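Local coordinates for protein threonine phosphate decarboxylase-like enzyme (Sulfurospirillum multivorans, PDB 6OUX) that decarboxylates L-serine O-phosphate to ethanolamine O-phosphate with pyridoxal phosphate, supplying the linker precursor for norcobamide biosynthesis, at residues N101-G107 with R252-M258. Sequence-based numbering, arbitrary orientation.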
ATOM      1  N   ASN A 101       5.736 -10.597  16.918  1.00 14.86           N
ATOM      2  CA  ASN A 101       5.280  -9.324  17.543  1.00 14.48           C
ATOM      3  C   ASN A 101       5.368  -8.066  16.597  1.00 15.20           C
ATOM      4  O   ASN A 101       4.945  -6.978  16.980  1.00 14.92           O
ATOM      5  CB  ASN A 101       6.082  -9.008  18.827  1.00 15.15           C
ATOM      6  CG  ASN A 101       5.711  -9.885  19.990  1.00 14.90           C
ATOM      7  OD1 ASN A 101       6.503 -10.631  20.516  1.00 18.40           O
ATOM      8  ND2 ASN A 101       4.524  -9.796  20.390  1.00 15.80           N
ATOM      9  N   ILE A 102       5.852  -8.239  15.366  1.00 15.50           N
ATOM     10  CA  ILE A 102       5.994  -7.157  14.362  1.00 14.79           C
ATOM     11  C   ILE A 102       4.898  -7.203  13.292  1.00 14.97           C
ATOM     12  O   ILE A 102       4.701  -8.244  12.716  1.00 12.60           O
ATOM     13  CB  ILE A 102       7.354  -7.221  13.653  1.00 15.15           C
ATOM     14  CG1 ILE A 102       8.479  -7.303  14.669  1.00 16.55           C
ATOM     15  CG2 ILE A 102       7.530  -5.985  12.744  1.00 15.43           C
ATOM     16  CD1 ILE A 102       9.889  -7.550  14.134  1.00 15.86           C
ATOM     17  N   PHE A 103       4.181  -6.086  13.097  1.00 14.98           N
ATOM     18  CA  PHE A 103       3.246  -5.888  12.029  1.00 17.35           C
ATOM     19  C   PHE A 103       3.857  -4.839  11.046  1.00 17.12           C
ATOM     20  O   PHE A 103       4.227  -3.705  11.450  1.00 14.88           O
ATOM     21  CB  PHE A 103       1.858  -5.449  12.575  1.00 17.85           C
ATOM     22  CG  PHE A 103       0.853  -5.200  11.502  1.00 20.45           C
ATOM     23  CD1 PHE A 103       0.802  -3.963  10.847  1.00 20.70           C
ATOM     24  CD2 PHE A 103      -0.011  -6.213  11.068  1.00 22.49           C
ATOM     25  CE1 PHE A 103      -0.084  -3.721   9.825  1.00 21.90           C
ATOM     26  CE2 PHE A 103      -0.941  -5.964  10.051  1.00 24.40           C
ATOM     27  CZ  PHE A 103      -0.995  -4.725   9.439  1.00 23.45           C
ATOM     28  N   ILE A 104       3.905  -5.189   9.772  1.00 17.32           N
ATOM     29  CA  ILE A 104       4.469  -4.313   8.717  1.00 19.77           C
ATOM     30  C   ILE A 104       3.318  -3.814   7.838  1.00 19.89           C
ATOM     31  O   ILE A 104       2.552  -4.633   7.338  1.00 18.95           O
ATOM     32  CB  ILE A 104       5.440  -5.039   7.768  1.00 22.32           C
ATOM     33  CG1 ILE A 104       6.434  -5.973   8.489  1.00 24.19           C
ATOM     34  CG2 ILE A 104       6.106  -3.999   6.845  1.00 22.29           C
ATOM     35  CD1 ILE A 104       7.585  -5.286   9.122  1.00 26.63           C
ATOM     36  N   GLY A 105       3.161  -2.497   7.687  1.00 18.43           N
ATOM     37  CA  GLY A 105       2.128  -1.912   6.803  1.00 19.92           C
ATOM     38  C   GLY A 105       2.642  -0.634   6.101  1.00 19.98           C
ATOM     39  O   GLY A 105       3.864  -0.433   5.963  1.00 17.37           O
ATOM     40  N   ASN A 106       1.715   0.216   5.684  1.00 21.81           N
ATOM     41  CA  ASN A 106       1.997   1.399   4.889  1.00 26.45           C
ATOM     42  C   ASN A 106       2.550   2.629   5.594  1.00 23.29           C
ATOM     43  O   ASN A 106       3.223   3.461   4.993  1.00 25.64           O
ATOM     44  CB  ASN A 106       0.718   1.824   4.173  1.00 31.78           C
ATOM     45  CG  ASN A 106       0.343   0.866   3.091  1.00 38.93           C
ATOM     46  OD1 ASN A 106       1.198   0.446   2.322  1.00 41.07           O
ATOM     47  ND2 ASN A 106      -0.931   0.496   3.031  1.00 43.48           N
ATOM     48  N   GLY A 107       2.258   2.761   6.857  1.00 19.85           N
ATOM     49  CA  GLY A 107       2.664   3.941   7.600  1.00 18.85           C
ATOM     50  C   GLY A 107       2.105   3.864   8.979  1.00 18.55           C
ATOM     51  O   GLY A 107       1.238   3.028   9.256  1.00 16.39           O
ATOM     52  N   ARG A 252       6.143   3.754   0.948  1.00 29.25           N
ATOM     53  CA  ARG A 252       5.372   3.970   2.181  1.00 30.81           C
ATOM     54  C   ARG A 252       5.449   2.758   3.072  1.00 22.99           C
ATOM     55  O   ARG A 252       4.892   1.718   2.759  1.00 21.58           O
ATOM     56  CB  ARG A 252       3.906   4.290   1.865  1.00 35.99           C
ATOM     57  CG  ARG A 252       3.706   5.603   1.102  1.00 42.79           C
ATOM     58  CD  ARG A 252       2.367   6.275   1.420  1.00 48.29           C
ATOM     59  NE  ARG A 252       1.278   5.300   1.553  1.00 52.70           N
ATOM     60  CZ  ARG A 252       0.160   5.487   2.262  1.00 56.47           C
ATOM     61  NH1 ARG A 252      -0.057   6.629   2.926  1.00 58.22           N
ATOM     62  NH2 ARG A 252      -0.760   4.526   2.305  1.00 51.32           N
ATOM     63  N   LEU A 253       6.149   2.901   4.196  1.00 22.47           N
ATOM     64  CA  LEU A 253       6.404   1.797   5.114  1.00 19.68           C
ATOM     65  C   LEU A 253       6.333   2.211   6.555  1.00 17.63           C
ATOM     66  O   LEU A 253       6.859   3.228   6.929  1.00 15.89           O
ATOM     67  CB  LEU A 253       7.818   1.289   4.953  1.00 22.02           C
ATOM     68  CG  LEU A 253       8.161   0.607   3.658  1.00 24.67           C
ATOM     69  CD1 LEU A 253       9.664   0.434   3.598  1.00 24.30           C
ATOM     70  CD2 LEU A 253       7.447  -0.719   3.553  1.00 24.59           C
ATOM     71  N   GLY A 254       5.728   1.378   7.379  1.00 15.44           N
ATOM     72  CA  GLY A 254       5.771   1.610   8.808  1.00 14.94           C
ATOM     73  C   GLY A 254       5.609   0.286   9.479  1.00 14.49           C
ATOM     74  O   GLY A 254       5.200  -0.719   8.816  1.00 13.80           O
ATOM     75  N   TYR A 255       5.921   0.246  10.764  1.00 12.46           N
ATOM     76  CA  TYR A 255       5.695  -1.007  11.510  1.00 13.01           C
ATOM     77  C   TYR A 255       5.033  -0.723  12.857  1.00 12.50           C
ATOM     78  O   TYR A 255       4.939   0.427  13.296  1.00 13.92           O
ATOM     79  CB  TYR A 255       6.986  -1.823  11.664  1.00 13.15           C
ATOM     80  CG  TYR A 255       7.994  -1.228  12.683  1.00 15.61           C
ATOM     81  CD1 TYR A 255       8.898  -0.265  12.316  1.00 14.79           C
ATOM     82  CD2 TYR A 255       7.995  -1.631  13.981  1.00 16.42           C
ATOM     83  CE1 TYR A 255       9.821   0.261  13.227  1.00 16.99           C
ATOM     84  CE2 TYR A 255       8.884  -1.097  14.908  1.00 17.16           C
ATOM     85  CZ  TYR A 255       9.765  -0.150  14.526  1.00 16.90           C
ATOM     86  OH  TYR A 255      10.595   0.353  15.440  1.00 18.72           O
ATOM     87  N   ALA A 256       4.523  -1.773  13.463  1.00 12.04           N
ATOM     88  CA  ALA A 256       4.037  -1.770  14.839  1.00 12.94           C
ATOM     89  C   ALA A 256       4.558  -2.978  15.580  1.00 13.71           C
ATOM     90  O   ALA A 256       4.754  -4.052  14.973  1.00 14.15           O
ATOM     91  CB  ALA A 256       2.532  -1.785  14.885  1.00 14.33           C
ATOM     92  N   LEU A 257       4.750  -2.810  16.885  1.00 13.22           N
ATOM     93  CA  LEU A 257       5.044  -3.910  17.842  1.00 12.52           C
ATOM     94  C   LEU A 257       3.777  -4.074  18.699  1.00 13.93           C
ATOM     95  O   LEU A 257       3.284  -3.111  19.297  1.00 12.37           O
ATOM     96  CB  LEU A 257       6.216  -3.549  18.739  1.00 12.62           C
ATOM     97  CG  LEU A 257       7.511  -3.107  18.033  1.00 12.84           C
ATOM     98  CD1 LEU A 257       8.622  -2.804  19.026  1.00 13.84           C
ATOM     99  CD2 LEU A 257       8.023  -4.104  17.021  1.00 12.48           C
ATOM    100  N   MET A 258       3.237  -5.275  18.702  1.00 14.81           N
ATOM    101  CA  MET A 258       2.003  -5.541  19.389  1.00 17.42           C
ATOM    102  C   MET A 258       1.877  -7.018  19.722  1.00 16.60           C
ATOM    103  O   MET A 258       2.723  -7.836  19.375  1.00 16.00           O
ATOM    104  CB  MET A 258       0.792  -5.016  18.590  1.00 19.22           C
ATOM    105  CG  MET A 258       0.542  -5.624  17.224  1.00 22.27           C
ATOM    106  SD  MET A 258      -0.916  -4.923  16.305  1.00 18.43           S
ATOM    107  CE  MET A 258      -0.206  -3.967  15.233  1.00 17.11           C
TER
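Asn101 and Met258 are joined by two hydrogen bonds: Met258 N reaches Asn101 O, and Asn101 ND2 donates to Met258 O at 2.8 Å, nearly straight (170° at the hydrogen). The acceptor lies in the Asn101 amide plane, although the donor is tilted 31° from the Met258 carbonyl plane. An alanine at Asn101 is likely to leave Met258 O without this donor while sparing the backbone bond. Antiparallel pairing continues inward through reciprocal bonds of Phe103 with Ala256 (Phe103 N to Ala256 O, 2.8 Å) and of Gly105 with Gly254. The last ladder bond is the most distorted, Gly254 N sitting 46° above the Gly105 carbonyl plane. Two residues further on, Gly107 N-caps helix 108-116, so close that a CB on Gly254 would lie 2.9 Å from Gly107 C. The Arg252 guanidinium crosses Asn106 obliquely, NH2 packing 3.6 Å from Asn106 CB without a bond, while NH1 forms a salt bridge with Glu110.

On one face Ile102 CG1 meets Leu257 CD2 at 4.0 Å, side chains running alongside, with helix 84-95 against Ile102 and Ile104. On the other, a bend at Met258 chi3 brings CE 3.7 Å from Phe103 CB; helices 108-116 and 260-266 cover this pair. Paired backbone polar groups between two apolar layers thus fasten strand 102-105, outermost within this chain, to antiparallel 254-257 in the seven-stranded mixed sheet characteristic of the aminotransferase-fold large domain.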